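Local atomic coordinates of glyceraldehyde-3-phosphate dehydrogenase (Sulfolobus solfataricus, PDB entry 1B7G), a protein that oxidises and phosphorylates D-glyceraldehyde 3-phosphate in glycolysis as a homotetramer, using NADP in marked preference to NAD. Residues 228-233 with 287-292; 149-154 with 234-239; 222-227 with 291-296. The protein carries 1 engineered substitution. All coordinates share one frame; numbering follows the deposited sequence.

Contact 1: 228-233 with 287-292; sequences KDKVEK and VKDDEV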
loop_
_atom_site.group_PDB
_atom_site.type_symbol
_atom_site.label_atom_id
_atom_site.label_comp_id
_atom_site.label_asym_id
_atom_site.label_seq_id
_atom_site.Cartn_x
_atom_site.Cartn_y
_atom_site.Cartn_z
ATOM N N LYS A 228 -29.902 15.244 -22.139
ATOM C CA LYS A 228 -30.830 16.000 -22.994
ATOM C C LYS A 228 -31.751 15.055 -23.727
ATOM O O LYS A 228 -32.940 15.282 -23.936
ATOM C CB LYS A 228 -29.994 16.858 -23.944
ATOM C CG LYS A 228 -30.731 17.356 -25.190
ATOM C CD LYS A 228 -30.307 18.793 -25.482
ATOM C CE LYS A 228 -30.352 19.110 -26.966
ATOM N NZ LYS A 228 -30.231 20.578 -27.198
ATOM N N ASP A 229 -31.161 13.962 -24.202
ATOM C CA ASP A 229 -31.837 12.962 -24.983
ATOM C C ASP A 229 -31.888 11.605 -24.298
ATOM O O ASP A 229 -31.071 11.346 -23.416
ATOM C CB ASP A 229 -31.028 12.795 -26.316
ATOM C CG ASP A 229 -30.572 14.165 -26.808
ATOM O OD1 ASP A 229 -31.463 15.018 -27.032
ATOM O OD2 ASP A 229 -29.336 14.395 -26.859
ATOM N N LYS A 230 -32.806 10.749 -24.748
ATOM C CA LYS A 230 -32.896 9.391 -24.223
ATOM C C LYS A 230 -31.760 8.604 -24.856
ATOM O O LYS A 230 -31.428 8.854 -26.025
ATOM C CB LYS A 230 -34.243 8.745 -24.534
ATOM C CG LYS A 230 -35.453 9.607 -24.218
ATOM C CD LYS A 230 -36.747 8.899 -24.580
ATOM C CE LYS A 230 -37.966 9.739 -24.246
ATOM N NZ LYS A 230 -38.358 10.642 -25.364
ATOM N N VAL A 231 -31.067 7.769 -24.105
ATOM C CA VAL A 231 -29.928 7.051 -24.657
ATOM C C VAL A 231 -30.022 5.560 -24.351
ATOM O O VAL A 231 -30.780 5.154 -23.474
ATOM C CB VAL A 231 -28.556 7.536 -24.135
ATOM C CG1 VAL A 231 -28.294 9.001 -24.416
ATOM C CG2 VAL A 231 -28.382 7.242 -22.657
ATOM N N GLU A 232 -29.069 4.831 -24.929
ATOM C CA GLU A 232 -28.965 3.395 -24.651
ATOM C C GLU A 232 -27.825 3.123 -23.681
ATOM O O GLU A 232 -26.741 3.712 -23.792
ATOM C CB GLU A 232 -28.702 2.670 -25.976
ATOM C CG GLU A 232 -29.922 2.555 -26.873
ATOM C CD GLU A 232 -30.814 1.391 -26.481
ATOM O OE1 GLU A 232 -30.567 0.779 -25.415
ATOM O OE2 GLU A 232 -31.759 1.088 -27.239
ATOM N N LYS A 233 -28.017 2.192 -22.754
ATOM C CA LYS A 233 -26.970 1.827 -21.812
ATOM C C LYS A 233 -25.666 1.474 -22.523
ATOM O O LYS A 233 -24.589 1.935 -22.148
ATOM C CB LYS A 233 -27.380 0.614 -20.963
ATOM C CG LYS A 233 -26.292 0.234 -19.950
ATOM C CD LYS A 233 -26.513 -1.195 -19.470
ATOM C CE LYS A 233 -26.470 -1.289 -17.953
ATOM N NZ LYS A 233 -27.711 -1.945 -17.433
ATOM N N VAL A 287 -29.124 3.019 -16.872
ATOM C CA VAL A 287 -29.569 3.911 -17.922
ATOM C C VAL A 287 -31.028 3.616 -18.258
ATOM O O VAL A 287 -31.382 2.482 -18.572
ATOM C CB VAL A 287 -28.711 3.742 -19.192
ATOM C CG1 VAL A 287 -29.142 4.760 -20.238
ATOM C CG2 VAL A 287 -27.222 3.826 -18.861
ATOM N N LYS A 288 -31.855 4.636 -18.074
ATOM C CA LYS A 288 -33.251 4.554 -18.462
ATOM C C LYS A 288 -33.710 5.865 -19.105
ATOM O O LYS A 288 -33.928 6.866 -18.430
ATOM C CB LYS A 288 -34.212 4.198 -17.332
ATOM C CG LYS A 288 -35.571 3.776 -17.910
ATOM C CD LYS A 288 -36.610 3.536 -16.832
ATOM C CE LYS A 288 -37.788 2.764 -17.444
ATOM N NZ LYS A 288 -39.075 3.154 -16.800
ATOM N N ASP A 289 -33.862 5.818 -20.422
ATOM C CA ASP A 289 -34.264 7.032 -21.130
ATOM C C ASP A 289 -33.218 8.121 -20.895
ATOM O O ASP A 289 -32.114 7.968 -21.408
ATOM C CB ASP A 289 -35.657 7.492 -20.745
ATOM C CG ASP A 289 -36.771 6.520 -21.064
ATOM O OD1 ASP A 289 -36.698 5.703 -22.009
ATOM O OD2 ASP A 289 -37.772 6.574 -20.314
ATOM N N ASP A 290 -33.606 9.239 -20.293
ATOM C CA ASP A 290 -32.701 10.350 -20.073
ATOM C C ASP A 290 -32.067 10.345 -18.668
ATOM O O ASP A 290 -31.316 11.260 -18.338
ATOM C CB ASP A 290 -33.392 11.694 -20.288
ATOM C CG ASP A 290 -34.415 12.039 -19.227
ATOM O OD1 ASP A 290 -34.722 11.216 -18.342
ATOM O OD2 ASP A 290 -34.953 13.172 -19.293
ATOM N N GLU A 291 -32.323 9.294 -17.898
ATOM C CA GLU A 291 -31.747 9.218 -16.572
ATOM C C GLU A 291 -30.616 8.201 -16.495
ATOM O O GLU A 291 -30.782 7.032 -16.834
ATOM C CB GLU A 291 -32.780 8.840 -15.508
ATOM C CG GLU A 291 -32.513 9.484 -14.161
ATOM C CD GLU A 291 -33.284 8.844 -13.009
ATOM O OE1 GLU A 291 -34.249 8.103 -13.251
ATOM O OE2 GLU A 291 -32.879 9.099 -11.859
ATOM N N VAL A 292 -29.476 8.658 -15.973
ATOM C CA VAL A 292 -28.359 7.761 -15.738
ATOM C C VAL A 292 -28.023 7.784 -14.226
ATOM O O VAL A 292 -27.879 8.850 -13.623
ATOM C CB VAL A 292 -27.105 8.186 -16.512
ATOM C CG1 VAL A 292 -25.932 7.289 -16.128
ATOM C CG2 VAL A 292 -27.326 8.086 -18.020
HETATM O O HOH W 1 -30.390 0.169 -16.774
#
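Val231 N donates to Asp289 O at 2.9 Å, the one hydrogen bond between hairpin 287-292 and segment 228-233, the loop that leads into helix 233-241, with Glu232 at the N-cap position. The N-H...O angle is 160°, and the donor sits above the carbonyl plane. Lys230 CA lies 3.2 Å from the same oxygen, so Asp289 O takes one hydrogen bond and one weaker CA-H...O contact. Val231 CG2 meets Val287 CG1 at 3.5 Å, crossing at about a right angle. Val287 CG1 is anti to its backbone N (chi1 -176°), which leaves CG2 beside the N and 3.6 Å from Lys233 CA. A water accepts a weak bond from Lys233 NZ and donates to Val287 O. Lys230 NZ and Asp289 OD1 are 6.2 Å apart, too far for a salt bridge.

A type II' turn from Lys288 to Glu291, the tight hairpin between strands 278-288 and 291-298 of the C-terminal domain's sheet, presents Asp289 O. Ile236 lies beneath the valines, and Asp229 OD2 is hydrogen-bonded to Ser155 OG. An alanine at Val287 would lose both methyl contacts and would probably loosen the loop against the hairpin. This surface junction relies on backbone and valine packing rather than a salt bridge.

Contact 2: 149-154 with 234-239; sequences CTVNKV and KDILSV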
loop_
_atom_site.group_PDB
_atom_site.type_symbol
_atom_site.label_atom_id
_atom_site.label_comp_id
_atom_site.label_asym_id
_atom_site.label_seq_id
_atom_site.Cartn_x
_atom_site.Cartn_y
_atom_site.Cartn_z
ATOM N N CYS A 149 -17.818 15.186 -18.416
ATOM C CA CYS A 149 -17.331 15.494 -19.795
ATOM C C CYS A 149 -17.261 14.275 -20.671
ATOM O O CYS A 149 -17.741 14.315 -21.830
ATOM C CB CYS A 149 -16.044 16.289 -19.757
ATOM S SG CYS A 149 -16.153 17.851 -18.919
ATOM N N THR A 150 -17.029 13.073 -20.130
ATOM C CA THR A 150 -17.123 11.854 -20.904
ATOM C C THR A 150 -18.566 11.477 -21.260
ATOM O O THR A 150 -18.809 11.109 -22.434
ATOM C CB THR A 150 -16.483 10.641 -20.187
ATOM O OG1 THR A 150 -15.127 10.997 -19.875
ATOM C CG2 THR A 150 -16.563 9.374 -21.003
ATOM N N VAL A 151 -19.514 11.509 -20.333
ATOM C CA VAL A 151 -20.895 11.110 -20.604
ATOM C C VAL A 151 -21.553 12.028 -21.632
ATOM O O VAL A 151 -22.378 11.595 -22.441
ATOM C CB VAL A 151 -21.759 11.028 -19.338
ATOM C CG1 VAL A 151 -23.247 10.922 -19.629
ATOM C CG2 VAL A 151 -21.348 9.763 -18.503
ATOM N N ASN A 152 -21.201 13.292 -21.593
ATOM C CA ASN A 152 -21.588 14.392 -22.422
ATOM C C ASN A 152 -21.341 14.112 -23.887
ATOM O O ASN A 152 -22.123 14.540 -24.719
ATOM C CB ASN A 152 -20.915 15.702 -21.965
ATOM C CG ASN A 152 -21.571 16.960 -22.481
ATOM O OD1 ASN A 152 -22.664 17.405 -22.085
ATOM N ND2 ASN A 152 -20.869 17.622 -23.406
ATOM N N LYS A 153 -20.391 13.247 -24.229
ATOM C CA LYS A 153 -20.199 12.805 -25.596
ATOM C C LYS A 153 -21.348 11.940 -26.100
ATOM O O LYS A 153 -21.556 11.793 -27.320
ATOM C CB LYS A 153 -18.903 12.012 -25.698
ATOM C CG LYS A 153 -17.647 12.820 -25.423
ATOM C CD LYS A 153 -16.386 11.970 -25.676
ATOM C CE LYS A 153 -15.165 12.661 -25.086
ATOM N NZ LYS A 153 -13.889 12.310 -25.756
ATOM N N VAL A 154 -22.063 11.269 -25.218
ATOM C CA VAL A 154 -23.173 10.412 -25.628
ATOM C C VAL A 154 -24.433 11.264 -25.763
ATOM O O VAL A 154 -25.141 11.126 -26.764
ATOM C CB VAL A 154 -23.388 9.247 -24.665
ATOM C CG1 VAL A 154 -24.632 8.455 -25.026
ATOM C CG2 VAL A 154 -22.154 8.363 -24.665
ATOM N N LYS A 234 -25.764 0.654 -23.567
ATOM C CA LYS A 234 -24.625 0.247 -24.363
ATOM C C LYS A 234 -23.785 1.441 -24.816
ATOM O O LYS A 234 -22.556 1.314 -24.879
ATOM C CB LYS A 234 -25.055 -0.586 -25.573
ATOM C CG LYS A 234 -26.019 0.152 -26.504
ATOM C CD LYS A 234 -26.454 -0.739 -27.661
ATOM C CE LYS A 234 -27.843 -0.355 -28.157
ATOM N NZ LYS A 234 -28.370 -1.345 -29.140
ATOM N N ASP A 235 -24.389 2.572 -25.131
ATOM C CA ASP A 235 -23.599 3.752 -25.507
ATOM C C ASP A 235 -22.916 4.414 -24.321
ATOM O O ASP A 235 -21.753 4.833 -24.450
ATOM C CB ASP A 235 -24.491 4.740 -26.277
ATOM C CG ASP A 235 -24.819 4.111 -27.645
ATOM O OD1 ASP A 235 -24.056 3.206 -28.071
ATOM O OD2 ASP A 235 -25.812 4.521 -28.251
ATOM N N ILE A 236 -23.561 4.421 -23.156
ATOM C CA ILE A 236 -22.921 4.998 -21.955
ATOM C C ILE A 236 -21.744 4.129 -21.527
ATOM O O ILE A 236 -20.654 4.551 -21.178
ATOM C CB ILE A 236 -23.951 4.997 -20.801
ATOM C CG1 ILE A 236 -25.108 5.943 -21.146
ATOM C CG2 ILE A 236 -23.325 5.363 -19.471
ATOM C CD1 ILE A 236 -24.659 7.340 -21.521
ATOM N N LEU A 237 -22.008 2.827 -21.568
ATOM C CA LEU A 237 -21.071 1.809 -21.178
ATOM C C LEU A 237 -19.876 1.832 -22.113
ATOM O O LEU A 237 -18.725 1.771 -21.684
ATOM C CB LEU A 237 -21.738 0.415 -21.193
ATOM C CG LEU A 237 -20.804 -0.753 -20.834
ATOM C CD1 LEU A 237 -20.198 -0.535 -19.455
ATOM C CD2 LEU A 237 -21.525 -2.092 -20.887
ATOM N N SER A 238 -20.177 1.983 -23.422
ATOM C CA SER A 238 -19.049 2.024 -24.371
ATOM C C SER A 238 -18.186 3.229 -24.171
ATOM O O SER A 238 -16.939 3.077 -24.215
ATOM C CB SER A 238 -19.571 1.869 -25.806
ATOM O OG SER A 238 -18.710 2.536 -26.701
ATOM N N VAL A 239 -18.673 4.438 -23.833
ATOM C CA VAL A 239 -17.707 5.512 -23.628
ATOM C C VAL A 239 -16.968 5.282 -22.307
ATOM O O VAL A 239 -15.774 5.550 -22.187
ATOM C CB VAL A 239 -18.192 6.956 -23.625
ATOM C CG1 VAL A 239 -18.523 7.452 -25.020
ATOM C CG2 VAL A 239 -19.374 7.201 -22.694
#
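Two helical segments of the C-terminal catalytic domain of GAPDH pack here: the C-terminal part of helix 139-152 and the residues that follow, and helix 233-241. No hydrogen bond joins them. The contact is van der Waals packing.

Val154 carries the tight part. Its side chain points at helix 233-241 and splits its two methyls between different partners. CG1 is anti to the backbone N (chi1 174°) and meets Ile236 CD1 at 3.7 Å. CG2 lies beside the backbone N and touches Val239 CG2 at 3.6 Å. The same CG2 also rests on the backbone, 3.6 Å from Asp235 O. Val154 and Ile236 cross at about a right angle, whereas Val154 and Val239 cross obliquely. Ile236 is buried and also touches Ile285 and Val287 of strand 278-288. A backbone bond from Val154 N to Val151 O helps hold the turn that presents Val154.

The packing is looser around Val151, whose CG1 is 4.3 Å from Ile236 CD1. Toward solvent, the side chain of exposed Asp235 makes its contact through CB, 3.9 Å from Val154 CG1.

At the other end of the contact, Thr150 and Val239 slide past each other in opposite directions. Thr150 turns its methyl to the valine and its hydroxyl back to its own helix, where OG1 is hydrogen-bonded to Arg146 O. On another side of this helix, Cys149 forms a disulfide with Cys123. Thr150 CG2 stands 3.9 Å from both Val239 CB and Val239 CG2.

Contact 3: 222-227 with 291-296; sequences FINITL and EVMLMY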
loop_
_atom_site.group_PDB
_atom_site.type_symbol
_atom_site.label_atom_id
_atom_site.label_comp_id
_atom_site.label_asym_id
_atom_site.label_seq_id
_atom_site.Cartn_x
_atom_site.Cartn_y
_atom_site.Cartn_z
ATOM N N PHE A 222 -22.034 8.904 -5.573
ATOM C CA PHE A 222 -23.286 8.217 -5.986
ATOM C C PHE A 222 -24.062 9.245 -6.802
ATOM O O PHE A 222 -24.301 10.348 -6.294
ATOM C CB PHE A 222 -24.085 7.745 -4.780
ATOM C CG PHE A 222 -23.306 6.803 -3.889
ATOM C CD1 PHE A 222 -23.189 5.468 -4.225
ATOM C CD2 PHE A 222 -22.645 7.272 -2.769
ATOM C CE1 PHE A 222 -22.446 4.608 -3.423
ATOM C CE2 PHE A 222 -21.896 6.418 -1.967
ATOM C CZ PHE A 222 -21.804 5.082 -2.299
ATOM N N ILE A 223 -24.195 8.978 -8.098
ATOM C CA ILE A 223 -24.625 10.099 -8.934
ATOM C C ILE A 223 -25.818 9.815 -9.830
ATOM O O ILE A 223 -26.170 8.710 -10.121
ATOM C CB ILE A 223 -23.514 10.634 -9.861
ATOM C CG1 ILE A 223 -23.206 9.547 -10.894
ATOM C CG2 ILE A 223 -22.257 11.054 -9.121
ATOM C CD1 ILE A 223 -22.537 10.171 -12.123
ATOM N N ASN A 224 -26.484 10.941 -10.076
ATOM C CA ASN A 224 -27.696 10.904 -10.895
ATOM C C ASN A 224 -27.541 12.011 -11.954
ATOM O O ASN A 224 -27.509 13.176 -11.605
ATOM C CB ASN A 224 -28.917 11.141 -10.027
ATOM C CG ASN A 224 -30.203 11.231 -10.837
ATOM O OD1 ASN A 224 -30.393 11.997 -11.789
ATOM N ND2 ASN A 224 -31.160 10.396 -10.444
ATOM N N ILE A 225 -27.511 11.538 -13.199
ATOM C CA ILE A 225 -27.319 12.492 -14.310
ATOM C C ILE A 225 -28.604 12.524 -15.149
ATOM O O ILE A 225 -29.235 11.502 -15.396
ATOM C CB ILE A 225 -26.144 12.035 -15.201
ATOM C CG1 ILE A 225 -24.787 12.060 -14.472
ATOM C CG2 ILE A 225 -26.033 12.902 -16.466
ATOM C CD1 ILE A 225 -23.735 11.256 -15.236
ATOM N N THR A 226 -28.994 13.757 -15.554
ATOM C CA THR A 226 -30.133 13.851 -16.473
ATOM C C THR A 226 -29.593 14.358 -17.823
ATOM O O THR A 226 -28.843 15.334 -17.804
ATOM C CB THR A 226 -31.225 14.823 -15.994
ATOM O OG1 THR A 226 -31.613 14.433 -14.693
ATOM C CG2 THR A 226 -32.417 14.802 -16.958
ATOM N N LEU A 227 -29.802 13.588 -18.865
ATOM C CA LEU A 227 -29.302 13.914 -20.200
ATOM C C LEU A 227 -30.358 14.613 -21.063
ATOM O O LEU A 227 -31.562 14.559 -20.802
ATOM C CB LEU A 227 -28.888 12.616 -20.917
ATOM C CG LEU A 227 -27.917 11.732 -20.123
ATOM C CD1 LEU A 227 -27.701 10.401 -20.803
ATOM C CD2 LEU A 227 -26.609 12.475 -19.902
ATOM N N GLU A 291 -32.323 9.294 -17.898
ATOM C CA GLU A 291 -31.747 9.218 -16.572
ATOM C C GLU A 291 -30.616 8.201 -16.495
ATOM O O GLU A 291 -30.782 7.032 -16.834
ATOM C CB GLU A 291 -32.780 8.840 -15.508
ATOM C CG GLU A 291 -32.513 9.484 -14.161
ATOM C CD GLU A 291 -33.284 8.844 -13.009
ATOM O OE1 GLU A 291 -34.249 8.103 -13.251
ATOM O OE2 GLU A 291 -32.879 9.099 -11.859
ATOM N N VAL A 292 -29.476 8.658 -15.973
ATOM C CA VAL A 292 -28.359 7.761 -15.738
ATOM C C VAL A 292 -28.023 7.784 -14.226
ATOM O O VAL A 292 -27.879 8.850 -13.623
ATOM C CB VAL A 292 -27.105 8.186 -16.512
ATOM C CG1 VAL A 292 -25.932 7.289 -16.128
ATOM C CG2 VAL A 292 -27.326 8.086 -18.020
ATOM N N MET A 293 -27.841 6.606 -13.665
ATOM C CA MET A 293 -27.388 6.524 -12.275
ATOM C C MET A 293 -26.153 5.605 -12.250
ATOM O O MET A 293 -26.059 4.787 -13.126
ATOM C CB MET A 293 -28.478 6.028 -11.337
ATOM C CG MET A 293 -29.357 7.124 -10.757
ATOM S SD MET A 293 -30.755 6.514 -9.772
ATOM C CE MET A 293 -31.772 5.839 -11.061
ATOM N N LEU A 294 -25.183 5.896 -11.404
ATOM C CA LEU A 294 -24.022 5.018 -11.227
ATOM C C LEU A 294 -23.246 5.408 -9.964
ATOM O O LEU A 294 -23.416 6.484 -9.355
ATOM C CB LEU A 294 -23.123 4.983 -12.466
ATOM C CG LEU A 294 -22.565 6.338 -12.927
ATOM C CD1 LEU A 294 -21.271 6.665 -12.220
ATOM C CD2 LEU A 294 -22.376 6.331 -14.452
ATOM N N MET A 295 -22.302 4.570 -9.546
ATOM C CA MET A 295 -21.466 4.942 -8.391
ATOM C C MET A 295 -20.011 4.637 -8.731
ATOM O O MET A 295 -19.724 3.748 -9.565
ATOM C CB MET A 295 -21.906 4.110 -7.140
ATOM C CG MET A 295 -21.708 2.628 -7.446
ATOM S SD MET A 295 -21.888 1.597 -6.022
ATOM C CE MET A 295 -23.604 1.594 -5.678
ATOM N N TYR A 296 -19.106 5.357 -8.092
ATOM C CA TYR A 296 -17.684 5.137 -8.383
ATOM C C TYR A 296 -16.839 5.443 -7.168
ATOM O O TYR A 296 -17.243 6.196 -6.248
ATOM C CB TYR A 296 -17.287 5.933 -9.657
ATOM C CG TYR A 296 -17.555 7.415 -9.657
ATOM C CD1 TYR A 296 -16.712 8.300 -8.968
ATOM C CD2 TYR A 296 -18.602 7.964 -10.356
ATOM C CE1 TYR A 296 -16.962 9.656 -8.986
ATOM C CE2 TYR A 296 -18.841 9.325 -10.400
ATOM C CZ TYR A 296 -18.033 10.169 -9.688
ATOM O OH TYR A 296 -18.295 11.514 -9.677
#
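Four backbone hydrogen bonds join strands 222-227 and 291-296. Ile225 N gives to Val292 O at 2.7 Å, almost straight at 177°, and Val292 N answers to Ile225 O. Ile223 and Leu294 form the second hydrogen-bonded pair; Ile223 N lies nearly along the C=O axis of Leu294, while Leu294 N sits above the carbonyl plane of Ile223.

One polar side-chain bond is added. Asn224 CG is anti to its backbone N, and ND2 reaches the anti lone pair of Glu291 OE2 at 2.6 Å. The bond is far from straight, with an N-H...O angle of 132°.

The strands are antiparallel neighbours in the mixed sheet of the GAPDH catalytic domain. Strand 157-167 flanks 219-227, and strand 278-288 flanks 291-298.

On the face with Asn224, Phe222 and Met295 make a Met-aromatic contact. Met295 SD is at the ring edge, and Met295 CB lies 3.5 Å from Phe222 CD1. On the face with Ile223, Ile225, Val292 and Leu294, Leu294 CD1 meets Ile223 CG1 and CD1, each at 3.7 Å. At the two ends, Leu227 CD1 touches Val292 CG2 at 3.6 Å, and Tyr296 CE2 lies 4.0 Å from Ile223 CG2. The tyrosine side chain is about 6 Å from that of Asn140 of the phosphate site.

All three contacts lie in the C-terminal catalytic domain, on one side of the chain's centre. The centre of contact 1 lies about 10 Å from each of the other two centres, and those of contacts 2 and 3 are about 12 Å apart. The chain passes through 149-154, then 222-227, 228-233 and 234-239 without a break, and returns at 287-296. Contacts 1 and 3 share Glu291 and Val292 on strand 291-298, and Asp290 O probably bonds to Leu227 N. Val231 CG1 packs on Val154 CG1, joining contacts 1 and 2. Val151 CG1 meets Leu227 CD2, joining contacts 2 and 3. The ends of these inner strands, the hairpin and loop beyond them, and helices 139-152 and 233-241 thus pack together.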